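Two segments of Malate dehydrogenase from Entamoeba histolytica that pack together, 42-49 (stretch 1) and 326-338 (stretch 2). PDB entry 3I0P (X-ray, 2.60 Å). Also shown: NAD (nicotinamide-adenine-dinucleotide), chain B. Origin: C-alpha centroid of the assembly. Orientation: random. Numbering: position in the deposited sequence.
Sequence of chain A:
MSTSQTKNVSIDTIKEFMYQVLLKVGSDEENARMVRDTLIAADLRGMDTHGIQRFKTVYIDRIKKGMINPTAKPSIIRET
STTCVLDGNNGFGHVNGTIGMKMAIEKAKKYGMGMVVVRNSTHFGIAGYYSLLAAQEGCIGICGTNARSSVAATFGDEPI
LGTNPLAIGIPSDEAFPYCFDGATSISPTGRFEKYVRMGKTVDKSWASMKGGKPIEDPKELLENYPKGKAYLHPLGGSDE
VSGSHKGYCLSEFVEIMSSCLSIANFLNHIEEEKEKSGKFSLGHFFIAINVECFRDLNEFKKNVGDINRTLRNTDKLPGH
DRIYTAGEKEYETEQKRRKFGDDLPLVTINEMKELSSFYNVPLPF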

# COMPACT_ATOMS: atom_id res chain seq x y z
N ALA A 42 -4.48 21.66 0.12
CA ALA A 42 -5.68 20.86 0.28
C ALA A 42 -6.87 21.50 -0.45
O ALA A 42 -7.64 20.79 -1.12
CB ALA A 42 -5.99 20.64 1.74
N ASP A 43 -7.01 22.83 -0.33
CA ASP A 43 -8.12 23.54 -0.98
C ASP A 43 -7.94 23.58 -2.51
O ASP A 43 -8.91 23.46 -3.25
CB ASP A 43 -8.30 24.96 -0.41
CG ASP A 43 -8.67 24.98 1.06
OD1 ASP A 43 -9.59 24.24 1.48
OD2 ASP A 43 -8.05 25.75 1.82
N LEU A 44 -6.70 23.77 -2.97
CA LEU A 44 -6.40 23.72 -4.39
C LEU A 44 -6.78 22.38 -4.99
O LEU A 44 -7.28 22.32 -6.11
CB LEU A 44 -4.92 24.01 -4.65
CG LEU A 44 -4.57 25.48 -4.79
CD1 LEU A 44 -3.05 25.70 -4.66
CD2 LEU A 44 -5.11 26.08 -6.08
N ARG A 45 -6.56 21.31 -4.24
CA ARG A 45 -6.73 19.97 -4.80
C ARG A 45 -8.15 19.43 -4.63
O ARG A 45 -8.50 18.41 -5.21
CB ARG A 45 -5.70 19.00 -4.20
CG ARG A 45 -4.27 19.34 -4.54
CD ARG A 45 -3.28 18.34 -3.93
NE ARG A 45 -3.37 17.03 -4.58
CZ ARG A 45 -2.85 16.72 -5.77
NH1 ARG A 45 -2.19 17.63 -6.47
NH2 ARG A 45 -2.99 15.50 -6.26
N GLY A 46 -8.96 20.12 -3.83
CA GLY A 46 -10.34 19.70 -3.64
C GLY A 46 -10.56 18.82 -2.43
O GLY A 46 -11.61 18.21 -2.29
N MET A 47 -9.58 18.76 -1.54
CA MET A 47 -9.73 18.05 -0.27
C MET A 47 -10.32 19.04 0.73
O MET A 47 -9.64 19.53 1.62
CB MET A 47 -8.38 17.53 0.24
CG MET A 47 -7.61 16.64 -0.72
SD MET A 47 -8.59 15.21 -1.16
CE MET A 47 -7.41 14.29 -2.18
N ASP A 48 -11.60 19.32 0.58
CA ASP A 48 -12.22 20.46 1.26
C ASP A 48 -12.31 20.31 2.78
O ASP A 48 -12.62 21.27 3.50
CB ASP A 48 -13.58 20.79 0.61
CG ASP A 48 -13.43 21.17 -0.87
OD1 ASP A 48 -12.53 21.98 -1.17
OD2 ASP A 48 -14.19 20.66 -1.72
N THR A 49 -11.98 19.12 3.26
CA THR A 49 -11.92 18.82 4.69
C THR A 49 -10.58 19.17 5.35
O THR A 49 -10.44 19.04 6.57
CB THR A 49 -12.20 17.32 4.92
OG1 THR A 49 -13.57 17.04 4.62
CG2 THR A 49 -11.90 16.94 6.37
N ALA A 326 -4.50 8.32 -10.53
CA ALA A 326 -4.18 8.99 -9.28
C ALA A 326 -3.76 10.44 -9.52
O ALA A 326 -2.81 10.70 -10.26
CB ALA A 326 -3.09 8.24 -8.54
N GLY A 327 -4.49 11.37 -8.91
CA GLY A 327 -4.13 12.78 -8.97
C GLY A 327 -4.72 13.59 -10.11
O GLY A 327 -4.47 14.79 -10.20
N GLU A 328 -5.50 12.94 -10.97
CA GLU A 328 -6.11 13.59 -12.15
C GLU A 328 -7.24 14.52 -11.72
O GLU A 328 -7.24 15.70 -12.08
CB GLU A 328 -6.61 12.54 -13.16
CG GLU A 328 -7.05 13.09 -14.50
CD GLU A 328 -7.28 11.99 -15.54
OE1 GLU A 328 -7.27 10.79 -15.14
OE2 GLU A 328 -7.46 12.31 -16.76
N LYS A 329 -8.19 13.97 -10.96
CA LYS A 329 -9.27 14.72 -10.34
C LYS A 329 -8.77 15.93 -9.55
O LYS A 329 -9.41 16.99 -9.54
CB LYS A 329 -10.13 13.80 -9.46
CG LYS A 329 -11.35 13.25 -10.16
CD LYS A 329 -11.68 11.83 -9.75
CE LYS A 329 -12.76 11.76 -8.68
NZ LYS A 329 -13.56 10.52 -8.88
N GLU A 330 -7.61 15.79 -8.89
CA GLU A 330 -7.07 16.88 -8.10
C GLU A 330 -6.51 17.98 -8.97
O GLU A 330 -6.62 19.15 -8.63
CB GLU A 330 -6.03 16.38 -7.11
CG GLU A 330 -6.62 15.66 -5.89
CD GLU A 330 -7.01 14.22 -6.17
OE1 GLU A 330 -6.47 13.61 -7.11
OE2 GLU A 330 -7.87 13.69 -5.44
N TYR A 331 -5.89 17.60 -10.09
CA TYR A 331 -5.32 18.57 -11.02
C TYR A 331 -6.42 19.43 -11.64
O TYR A 331 -6.31 20.66 -11.67
CB TYR A 331 -4.47 17.86 -12.09
CG TYR A 331 -4.13 18.72 -13.30
CD1 TYR A 331 -3.10 19.67 -13.25
CD2 TYR A 331 -4.83 18.56 -14.50
CE1 TYR A 331 -2.80 20.45 -14.36
CE2 TYR A 331 -4.54 19.34 -15.61
CZ TYR A 331 -3.53 20.28 -15.54
OH TYR A 331 -3.25 21.03 -16.65
N GLU A 332 -7.48 18.79 -12.12
CA GLU A 332 -8.58 19.50 -12.74
C GLU A 332 -9.30 20.44 -11.77
O GLU A 332 -9.72 21.53 -12.16
CB GLU A 332 -9.55 18.54 -13.42
CG GLU A 332 -9.01 18.01 -14.76
CD GLU A 332 -9.96 17.05 -15.45
OE1 GLU A 332 -11.06 16.79 -14.92
OE2 GLU A 332 -9.60 16.56 -16.54
N THR A 333 -9.44 20.02 -10.52
CA THR A 333 -9.99 20.90 -9.49
C THR A 333 -9.05 22.08 -9.27
O THR A 333 -9.48 23.23 -9.18
CB THR A 333 -10.23 20.16 -8.17
OG1 THR A 333 -11.17 19.09 -8.39
CG2 THR A 333 -10.79 21.10 -7.11
N GLU A 334 -7.75 21.78 -9.20
CA GLU A 334 -6.73 22.79 -8.96
C GLU A 334 -6.73 23.84 -10.06
O GLU A 334 -6.57 25.02 -9.79
CB GLU A 334 -5.37 22.14 -8.80
CG GLU A 334 -4.21 23.10 -8.67
CD GLU A 334 -2.94 22.43 -8.15
OE1 GLU A 334 -2.07 23.18 -7.64
OE2 GLU A 334 -2.80 21.18 -8.23
N GLN A 335 -6.93 23.41 -11.31
CA GLN A 335 -6.97 24.33 -12.46
C GLN A 335 -8.20 25.24 -12.39
O GLN A 335 -8.11 26.45 -12.62
CB GLN A 335 -6.92 23.56 -13.79
CG GLN A 335 -5.61 22.82 -14.07
CD GLN A 335 -4.38 23.73 -14.07
OE1 GLN A 335 -3.58 23.70 -13.13
NE2 GLN A 335 -4.22 24.54 -15.11
N LYS A 336 -9.33 24.63 -12.07
CA LYS A 336 -10.59 25.32 -11.85
C LYS A 336 -10.47 26.39 -10.74
O LYS A 336 -10.78 27.56 -10.97
CB LYS A 336 -11.67 24.29 -11.50
CG LYS A 336 -13.07 24.82 -11.28
CD LYS A 336 -14.04 23.64 -11.00
CE LYS A 336 -15.49 24.00 -11.34
NZ LYS A 336 -16.05 25.00 -10.39
N ARG A 337 -9.98 26.00 -9.56
CA ARG A 337 -9.96 26.89 -8.40
C ARG A 337 -8.90 27.97 -8.47
O ARG A 337 -9.05 29.06 -7.90
CB ARG A 337 -9.86 26.09 -7.11
CG ARG A 337 -11.12 25.32 -6.85
CD ARG A 337 -11.14 24.71 -5.49
NE ARG A 337 -12.36 23.96 -5.29
CZ ARG A 337 -12.56 23.12 -4.28
NH1 ARG A 337 -11.61 22.92 -3.39
NH2 ARG A 337 -13.71 22.47 -4.17
N ARG A 338 -7.82 27.66 -9.18
CA ARG A 338 -6.74 28.59 -9.40
C ARG A 338 -7.26 29.86 -10.08
O ARG A 338 -6.84 30.96 -9.72
CB ARG A 338 -5.65 27.93 -10.24
CG ARG A 338 -4.30 28.59 -10.17
CD ARG A 338 -3.21 27.69 -10.76
NE ARG A 338 -2.76 26.67 -9.81
CZ ARG A 338 -1.85 26.87 -8.85
NH1 ARG A 338 -1.29 28.06 -8.68
NH2 ARG A 338 -1.50 25.87 -8.05
PA NAD B . -10.49 9.53 -1.61
O1A NAD B . -11.04 10.89 -1.92
O2A NAD B . -11.45 8.39 -1.42
O5B NAD B . -9.47 9.17 -2.81
C5B NAD B . -8.46 10.13 -3.19
C4B NAD B . -7.38 9.50 -4.08
O4B NAD B . -7.93 8.56 -5.02
C3B NAD B . -6.67 10.53 -4.94
O3B NAD B . -5.32 10.09 -5.15
C2B NAD B . -7.44 10.52 -6.24
O2B NAD B . -6.63 10.94 -7.34
C1B NAD B . -7.79 9.05 -6.36
N9A NAD B . -9.03 8.76 -7.14
C8A NAD B . -10.28 9.14 -6.83
N7A NAD B . -11.12 8.65 -7.77
C5A NAD B . -10.38 7.95 -8.66
C6A NAD B . -10.67 7.22 -9.82
N6A NAD B . -11.94 7.12 -10.28
N1A NAD B . -9.67 6.63 -10.51
C2A NAD B . -8.40 6.71 -10.09
N3A NAD B . -8.10 7.40 -8.97
C4A NAD B . -9.07 8.02 -8.25
O3 NAD B . -9.46 9.59 -0.35
PN NAD B . -9.79 9.86 1.22
O1N NAD B . -9.45 8.59 1.97
O2N NAD B . -11.15 10.49 1.37
O5D NAD B . -8.72 10.97 1.64
C5D NAD B . -8.94 12.35 1.34
C4D NAD B . -7.85 13.21 1.99
O4D NAD B . -7.92 13.11 3.41
C3D NAD B . -6.45 12.76 1.59
O3D NAD B . -5.77 13.90 1.05
C2D NAD B . -5.81 12.24 2.88
O2D NAD B . -4.40 12.52 3.03
C1D NAD B . -6.59 12.99 3.94
N1N NAD B . -6.54 12.32 5.23
C2N NAD B . -5.72 12.81 6.18
C3N NAD B . -5.64 12.20 7.43
C7N NAD B . -4.72 12.74 8.50
O7N NAD B . -4.69 12.17 9.59
N7N NAD B . -3.97 13.80 8.24
C4N NAD B . -6.43 11.08 7.69
C5N NAD B . -7.27 10.59 6.69
C6N NAD B . -7.31 11.23 5.46
O HOH W 1 -1.40 20.61 -5.92
O HOH W 2 -1.92 15.43 -8.98

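The strongest link between the two stretches is made by Arg337, whose CA-to-CB bond points toward stretch 1 and whose nearly extended side chain carries its guanidinium to the turn that follows the first helix. There NH1 of Arg337 donates to the backbone O of Asp43 (2.8 Å) and to OD1 of Asp48 (2.6 Å), while NH2 of Arg337 reaches OD2 of Asp48 at 3.1 Å with an almost linear geometry. The salt bridge with Asp48 and the bond to the carbonyl both lie at the guanidinium edge, so a single arginine ties the last helical turn to the loop beyond it.

Arg45 is bridged to the second helix through water. Water 1 accepts from NH1 of Arg45 (3.1 Å) and donates to OE2 of Glu334 (2.8 Å); water 2 joins NH2 of Arg45 to O of Gly327, 2.9 Å from each. Glu330 packs its CB over one face of this guanidinium, 3.3 Å from NH2 of Arg45, and its OE1 accepts a hydrogen bond from O2B of NAD (2.7 Å). Gly327, the N-cap residue, donates its N to the same O2B (2.7 Å), linking the contact to the dinucleotide.

The backbones approach closely: O of Leu44 lies 2.9 Å from CA of Glu334 in a CA-H...O contact. Gly46 adopts a positive phi that favors glycine, and a CB there would sit only 3.1 Å from CG2 of Thr333. CA of Gly46 instead packs 3.8 Å from CG2 of Thr333. Leu44, buried, contributes the largest covered area; its CD1 comes within 3.7 Å of NH2 of Arg338, whose guanidinium face covers the leucine while NH2 of Arg338 bonds OE1 of Glu334 (2.8 Å). The contact buries 567 Å² in total.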